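Local atomic coordinates of D-aminoacyl-tRNA deacylase (Archaeoglobus fulgidus, PDB entry 1YQE), a protein that probably hydrolyses D-aminoacyl-tRNAs to free tRNA and D-amino acids, a zinc-dependent deacylation that counters the toxicity of mischarged tRNA. Residues 79-85 with 158-164; 14-20 with 76-80. Residues are numbered along the deposited sequence.

Contact 1. Residues 79-85 with 158-164. With POP (pyrophosphate 2-), chain B.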
loop_
_atom_site.group_PDB
_atom_site.type_symbol
_atom_site.label_atom_id
_atom_site.label_comp_id
_atom_site.label_asym_id
_atom_site.label_seq_id
_atom_site.Cartn_x
_atom_site.Cartn_y
_atom_site.Cartn_z
ATOM N N ARG A 79 -0.974 11.699 -3.778
ATOM C CA ARG A 79 -1.591 11.725 -5.086
ATOM C C ARG A 79 -0.908 10.641 -5.913
ATOM O O ARG A 79 0.155 10.135 -5.536
ATOM C CB ARG A 79 -1.362 13.085 -5.747
ATOM C CG ARG A 79 0.107 13.444 -5.902
ATOM C CD ARG A 79 0.276 14.797 -6.572
ATOM N NE ARG A 79 1.650 15.280 -6.490
ATOM C CZ ARG A 79 2.684 14.718 -7.104
ATOM N NH1 ARG A 79 2.508 13.645 -7.860
ATOM N NH2 ARG A 79 3.899 15.229 -6.957
ATOM N N HIS A 80 -1.533 10.272 -7.024
ATOM C CA HIS A 80 -0.958 9.293 -7.935
ATOM C C HIS A 80 -0.917 9.964 -9.303
ATOM O O HIS A 80 -1.943 10.418 -9.803
ATOM C CB HIS A 80 -1.806 8.020 -8.012
ATOM C CG HIS A 80 -1.409 7.107 -9.132
ATOM N ND1 HIS A 80 -0.150 6.554 -9.231
ATOM C CD2 HIS A 80 -2.085 6.703 -10.235
ATOM C CE1 HIS A 80 -0.066 5.852 -10.347
ATOM N NE2 HIS A 80 -1.225 5.927 -10.975
ATOM N N SER A 81 0.268 10.037 -9.897
ATOM C CA SER A 81 0.412 10.663 -11.204
ATOM C C SER A 81 0.600 9.605 -12.287
ATOM O O SER A 81 1.453 8.731 -12.169
ATOM C CB SER A 81 1.606 11.623 -11.195
ATOM O OG SER A 81 1.716 12.311 -12.430
ATOM N N SER A 82 -0.207 9.681 -13.339
ATOM C CA SER A 82 -0.111 8.722 -14.431
ATOM C C SER A 82 -0.466 9.371 -15.757
ATOM O O SER A 82 -1.327 10.251 -15.820
ATOM C CB SER A 82 -1.036 7.530 -14.180
ATOM O OG SER A 82 -0.926 6.578 -15.225
ATOM N N LYS A 83 0.208 8.928 -16.814
ATOM C CA LYS A 83 -0.019 9.457 -18.150
ATOM C C LYS A 83 -1.332 8.965 -18.752
ATOM O O LYS A 83 -1.781 9.491 -19.770
ATOM C CB LYS A 83 1.152 9.078 -19.067
ATOM C CG LYS A 83 1.461 7.587 -19.111
ATOM C CD LYS A 83 2.684 7.309 -19.971
ATOM C CE LYS A 83 3.086 5.842 -19.926
ATOM N NZ LYS A 83 2.058 4.948 -20.529
ATOM N N ASP A 84 -1.944 7.957 -18.135
ATOM C CA ASP A 84 -3.209 7.439 -18.644
ATOM C C ASP A 84 -4.359 8.368 -18.273
ATOM O O ASP A 84 -5.455 8.254 -18.812
ATOM C CB ASP A 84 -3.486 6.021 -18.120
ATOM C CG ASP A 84 -3.545 5.942 -16.601
ATOM O OD1 ASP A 84 -4.215 6.790 -15.966
ATOM O OD2 ASP A 84 -2.928 5.010 -16.038
ATOM N N GLY A 85 -4.099 9.284 -17.347
ATOM C CA GLY A 85 -5.112 10.238 -16.929
ATOM C C GLY A 85 -6.403 9.660 -16.375
ATOM O O GLY A 85 -7.389 10.381 -16.228
ATOM N N GLY A 158 -5.666 9.100 -8.136
ATOM C CA GLY A 158 -5.312 9.820 -9.348
ATOM C C GLY A 158 -6.314 9.864 -10.490
ATOM O O GLY A 158 -7.505 9.599 -10.322
ATOM N N SER A 159 -5.447 10.486 -11.518
ATOM C CA SER A 159 -4.075 10.403 -12.017
ATOM C C SER A 159 -3.508 11.772 -12.370
ATOM O O SER A 159 -2.317 11.900 -12.664
ATOM C CB SER A 159 -4.006 9.497 -13.251
ATOM O OG SER A 159 -4.248 8.143 -12.907
ATOM N N THR A 160 -4.359 12.793 -12.343
ATOM C CA THR A 160 -3.927 14.148 -12.663
ATOM C C THR A 160 -4.413 15.144 -11.619
ATOM O O THR A 160 -5.103 14.779 -10.664
ATOM C CB THR A 160 -4.462 14.607 -14.037
ATOM O OG1 THR A 160 -5.833 15.020 -13.909
ATOM C CG2 THR A 160 -4.370 13.472 -15.047
ATOM N N GLU A 161 -4.055 16.407 -11.827
ATOM C CA GLU A 161 -4.432 17.493 -10.932
ATOM C C GLU A 161 -5.947 17.583 -10.763
ATOM O O GLU A 161 -6.442 17.985 -9.711
ATOM C CB GLU A 161 -3.892 18.819 -11.476
ATOM C CG GLU A 161 -3.995 19.986 -10.508
ATOM C CD GLU A 161 -3.123 19.801 -9.280
ATOM O OE1 GLU A 161 -1.888 19.689 -9.435
ATOM O OE2 GLU A 161 -3.673 19.769 -8.159
ATOM N N GLU A 162 -6.684 17.218 -11.805
ATOM C CA GLU A 162 -8.139 17.254 -11.736
ATOM C C GLU A 162 -8.629 16.384 -10.585
ATOM O O GLU A 162 -9.528 16.770 -9.833
ATOM C CB GLU A 162 -8.751 16.762 -13.048
ATOM C CG GLU A 162 -8.914 17.846 -14.094
ATOM C CD GLU A 162 -9.795 18.981 -13.608
ATOM O OE1 GLU A 162 -10.923 18.698 -13.142
ATOM O OE2 GLU A 162 -9.365 20.153 -13.693
ATOM N N GLU A 163 -8.028 15.208 -10.450
ATOM C CA GLU A 163 -8.408 14.282 -9.394
ATOM C C GLU A 163 -7.779 14.643 -8.048
ATOM O O GLU A 163 -8.398 14.453 -7.002
ATOM C CB GLU A 163 -8.017 12.852 -9.781
ATOM C CG GLU A 163 -8.741 12.299 -11.001
ATOM C CD GLU A 163 -8.327 12.977 -12.296
ATOM O OE1 GLU A 163 -7.113 13.021 -12.579
ATOM O OE2 GLU A 163 -9.216 13.457 -13.033
ATOM N N TRP A 164 -6.558 15.168 -8.071
ATOM C CA TRP A 164 -5.884 15.529 -6.829
ATOM C C TRP A 164 -6.634 16.625 -6.074
ATOM O O TRP A 164 -6.620 16.668 -4.844
ATOM C CB TRP A 164 -4.451 15.998 -7.100
ATOM C CG TRP A 164 -3.639 15.079 -7.971
ATOM C CD1 TRP A 164 -3.817 13.735 -8.149
ATOM C CD2 TRP A 164 -2.513 15.444 -8.775
ATOM N NE1 TRP A 164 -2.871 13.241 -9.020
ATOM C CE2 TRP A 164 -2.059 14.270 -9.419
ATOM C CE3 TRP A 164 -1.843 16.653 -9.016
ATOM C CZ2 TRP A 164 -0.964 14.268 -10.289
ATOM C CZ3 TRP A 164 -0.751 16.651 -9.881
ATOM C CH2 TRP A 164 -0.325 15.466 -10.507
HETATM P P1 POP B . 4.707 11.051 -7.624
HETATM O O1 POP B . 4.411 11.770 -8.931
HETATM O O2 POP B . 4.557 12.055 -6.475
HETATM O O3 POP B . 6.131 10.517 -7.595
HETATM O O POP B . 3.605 9.845 -7.321
HETATM P P2 POP B . 3.580 8.378 -8.102
HETATM O O4 POP B . 4.601 8.272 -9.202
HETATM O O5 POP B . 2.215 8.144 -8.662
HETATM O O6 POP B . 3.822 7.329 -6.906
HETATM O O HOH W 1 -0.678 13.891 -14.212
HETATM O O HOH W 2 -8.549 12.978 -15.979
#
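Strands 73-81 and 152-159 are parallel neighbours in the mixed sheet, and here their C-terminal ends meet. CA atoms of His80 and Gly158, and of Ser81 and Ser159, are each 4.6 Å apart. Ser82 N donates to Ser159 O (3.1 Å, 158°), while Ser159 CA lies 3.1 Å from His80 O as a CA-H...O contact. The Gly158-Ser159 peptide is cis, and an ideal CB on Gly158 would clash with His80 O. Beyond the strand, helix 161-164 opens with a capping box: Glu162 N donates to Thr160 OG1 (3.2 Å), and Thr160 N to Glu163 OE1 (2.8 Å).

This turn brings the Trp164 indole against strand 73-81. Trp164 NE1 donates to His80 O (3.1 Å, 161°), and Arg79 covers one ring face: its CD is 3.6 Å from the centroid of the six-membered ring, a CH-pi contact, and its CZ 4.9 Å from the same centroid, 20° off the normal, a cation-pi pair. Ser82 to Gly85 form a type I turn, with Ser82 OG donating to Asp84 OD2 (2.7 Å). At the pyrophosphate pocket, Ser81 N donates to POP O5 at 3.0 Å and Arg79 NH1 to POP O1 at 2.9 Å.

Contact 2. Residues 14-20 with 76-80. With POP (pyrophosphate 2-), chain B.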
loop_
_atom_site.group_PDB
_atom_site.type_symbol
_atom_site.label_atom_id
_atom_site.label_comp_id
_atom_site.label_asym_id
_atom_site.label_seq_id
_atom_site.Cartn_x
_atom_site.Cartn_y
_atom_site.Cartn_z
ATOM N N ASP A 14 1.594 18.311 -1.372
ATOM C CA ASP A 14 0.759 17.389 -2.142
ATOM C C ASP A 14 -0.718 17.730 -1.971
ATOM O O ASP A 14 -1.293 17.518 -0.903
ATOM C CB ASP A 14 1.002 15.942 -1.689
ATOM C CG ASP A 14 0.321 14.917 -2.594
ATOM O OD1 ASP A 14 -0.907 15.018 -2.822
ATOM O OD2 ASP A 14 1.020 13.998 -3.075
ATOM N N THR A 15 -1.329 18.249 -3.031
ATOM C CA THR A 15 -2.740 18.621 -2.997
ATOM C C THR A 15 -3.648 17.482 -2.522
ATOM O O THR A 15 -4.511 17.681 -1.665
ATOM C CB THR A 15 -3.224 19.076 -4.388
ATOM O OG1 THR A 15 -2.462 20.214 -4.808
ATOM C CG2 THR A 15 -4.695 19.450 -4.340
ATOM N N ALA A 16 -3.457 16.294 -3.084
ATOM C CA ALA A 16 -4.267 15.140 -2.704
ATOM C C ALA A 16 -4.057 14.828 -1.227
ATOM O O ALA A 16 -5.017 14.651 -0.474
ATOM C CB ALA A 16 -3.892 13.931 -3.554
ATOM N N GLY A 17 -2.794 14.757 -0.820
ATOM C CA GLY A 17 -2.484 14.472 0.569
ATOM C C GLY A 17 -3.107 15.485 1.515
ATOM O O GLY A 17 -3.618 15.122 2.576
ATOM N N GLN A 18 -3.066 16.758 1.131
ATOM C CA GLN A 18 -3.627 17.824 1.952
ATOM C C GLN A 18 -5.142 17.727 2.093
ATOM O O GLN A 18 -5.674 17.929 3.181
ATOM C CB GLN A 18 -3.251 19.196 1.376
ATOM C CG GLN A 18 -1.786 19.552 1.553
ATOM C CD GLN A 18 -1.379 19.549 3.010
ATOM O OE1 GLN A 18 -1.948 20.276 3.820
ATOM N NE2 GLN A 18 -0.396 18.726 3.355
ATOM N N ASN A 19 -5.842 17.432 0.999
ATOM C CA ASN A 19 -7.295 17.321 1.070
ATOM C C ASN A 19 -7.695 16.119 1.916
ATOM O O ASN A 19 -8.694 16.166 2.638
ATOM C CB ASN A 19 -7.910 17.211 -0.325
ATOM C CG ASN A 19 -7.871 18.526 -1.082
ATOM O OD1 ASN A 19 -8.059 19.595 -0.499
ATOM N ND2 ASN A 19 -7.638 18.454 -2.385
ATOM N N ILE A 20 -6.919 15.043 1.825
ATOM C CA ILE A 20 -7.198 13.850 2.611
ATOM C C ILE A 20 -7.006 14.242 4.068
ATOM O O ILE A 20 -7.826 13.913 4.928
ATOM C CB ILE A 20 -6.232 12.680 2.251
ATOM C CG1 ILE A 20 -6.534 12.180 0.831
ATOM C CG2 ILE A 20 -6.371 11.544 3.276
ATOM C CD1 ILE A 20 -5.535 11.176 0.289
ATOM N N PHE A 76 0.462 6.203 4.198
ATOM C CA PHE A 76 0.882 7.369 3.428
ATOM C C PHE A 76 -0.281 7.805 2.557
ATOM O O PHE A 76 -0.838 6.996 1.818
ATOM C CB PHE A 76 2.067 7.036 2.516
ATOM C CG PHE A 76 3.345 6.761 3.249
ATOM C CD1 PHE A 76 3.815 5.462 3.385
ATOM C CD2 PHE A 76 4.094 7.808 3.786
ATOM C CE1 PHE A 76 5.019 5.204 4.042
ATOM C CE2 PHE A 76 5.296 7.559 4.446
ATOM C CZ PHE A 76 5.759 6.254 4.573
ATOM N N ALA A 77 -0.643 9.082 2.649
ATOM C CA ALA A 77 -1.736 9.640 1.863
ATOM C C ALA A 77 -1.073 10.509 0.806
ATOM O O ALA A 77 -0.382 11.469 1.133
ATOM C CB ALA A 77 -2.648 10.481 2.748
ATOM N N SER A 78 -1.278 10.171 -0.461
ATOM C CA SER A 78 -0.644 10.920 -1.528
ATOM C C SER A 78 -1.410 10.877 -2.837
ATOM O O SER A 78 -2.371 10.131 -2.997
ATOM C CB SER A 78 0.770 10.370 -1.755
ATOM O OG SER A 78 1.270 10.737 -3.031
ATOM N N ARG A 79 -0.974 11.699 -3.778
ATOM C CA ARG A 79 -1.591 11.725 -5.086
ATOM C C ARG A 79 -0.908 10.641 -5.913
ATOM O O ARG A 79 0.155 10.135 -5.536
ATOM C CB ARG A 79 -1.362 13.085 -5.747
ATOM C CG ARG A 79 0.107 13.444 -5.902
ATOM C CD ARG A 79 0.276 14.797 -6.572
ATOM N NE ARG A 79 1.650 15.280 -6.490
ATOM C CZ ARG A 79 2.684 14.718 -7.104
ATOM N NH1 ARG A 79 2.508 13.645 -7.860
ATOM N NH2 ARG A 79 3.899 15.229 -6.957
ATOM N N HIS A 80 -1.533 10.272 -7.024
ATOM C CA HIS A 80 -0.958 9.293 -7.935
ATOM C C HIS A 80 -0.917 9.964 -9.303
ATOM O O HIS A 80 -1.943 10.418 -9.803
ATOM C CB HIS A 80 -1.806 8.020 -8.012
ATOM C CG HIS A 80 -1.409 7.107 -9.132
ATOM N ND1 HIS A 80 -0.150 6.554 -9.231
ATOM C CD2 HIS A 80 -2.085 6.703 -10.235
ATOM C CE1 HIS A 80 -0.066 5.852 -10.347
ATOM N NE2 HIS A 80 -1.225 5.927 -10.975
HETATM P P1 POP B . 4.707 11.051 -7.624
HETATM O O1 POP B . 4.411 11.770 -8.931
HETATM O O2 POP B . 4.557 12.055 -6.475
HETATM O O3 POP B . 6.131 10.517 -7.595
HETATM O O POP B . 3.605 9.845 -7.321
HETATM P P2 POP B . 3.580 8.378 -8.102
HETATM O O4 POP B . 4.601 8.272 -9.202
HETATM O O5 POP B . 2.215 8.144 -8.662
HETATM O O6 POP B . 3.822 7.329 -6.906
#
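This is a buried helix-on-sheet contact in which the N-terminal end of helix 15-24 lies against strand 73-81, an inner strand of the mixed sheet, close to the pyrophosphate pocket. The short axes of 15-20 and 76-80 approach to 5.9 Å and cross at 137°. So close an approach fits the small residues at the interface: Gly17 CA is 4.5 Å from Ser78 CA, and an ideal CB on Gly17 would come within 3.0 Å of Ala77 O.

Ala16 and Ile20, one helical turn apart, both direct their CA-to-CB bonds toward the strand. Ala16 CB meets Arg79 CB at 3.5 Å, and Ile20 CD1 meets Ala77 CB at 3.9 Å. Trp164 also touches Ala16, and helix 167-182 packs on Ile20.

Asp14 supplies the polar link. As N-cap it accepts from Gly17 N through OD1 (2.8 Å, 171°), whereas its OD2 accepts from Arg79 N (3.1 Å, 165°), so one carboxylate ties the helix start to the strand backbone. The same OD2 forms a long salt bridge with Arg79 NE (3.7 Å), but it lies well out of the guanidinium plane and no N-H points at it. Arg79 NH1 instead donates to POP O1 (2.9 Å), and His80 ND1 makes a weak hydrogen bond to POP O5 (2.9 Å). Arg54 and Ser81 N also bind the pyrophosphate. Helix 15-24 follows strand 6-11, a parallel neighbour of 73-81, an order typical of alpha/beta folds with a ligand site at the C-terminal ends of parallel strands.

Contacts 1 and 2 have centres about 11 Å apart, on the same side of the chain's centre, and share Arg79 and His80 on strand 73-81. Along the chain, residues 14-20 come first, then 76-80, which overlaps 79-85 at those two residues, and 158-164 last. In the mixed sheet, strand 73-81 lies between parallel strands 6-11 and 152-159; helices 15-24 and 161-164, which follow those two flanking strands, also meet each other, with Asn19 ND2 3.2 Å from Trp164 O in a probable hydrogen bond. Arg79 lies between Asp14 and Trp164 while its NH1 reaches the pyrophosphate, consistent with the two contacts setting the position of the pocket residues Arg79 to Ser81.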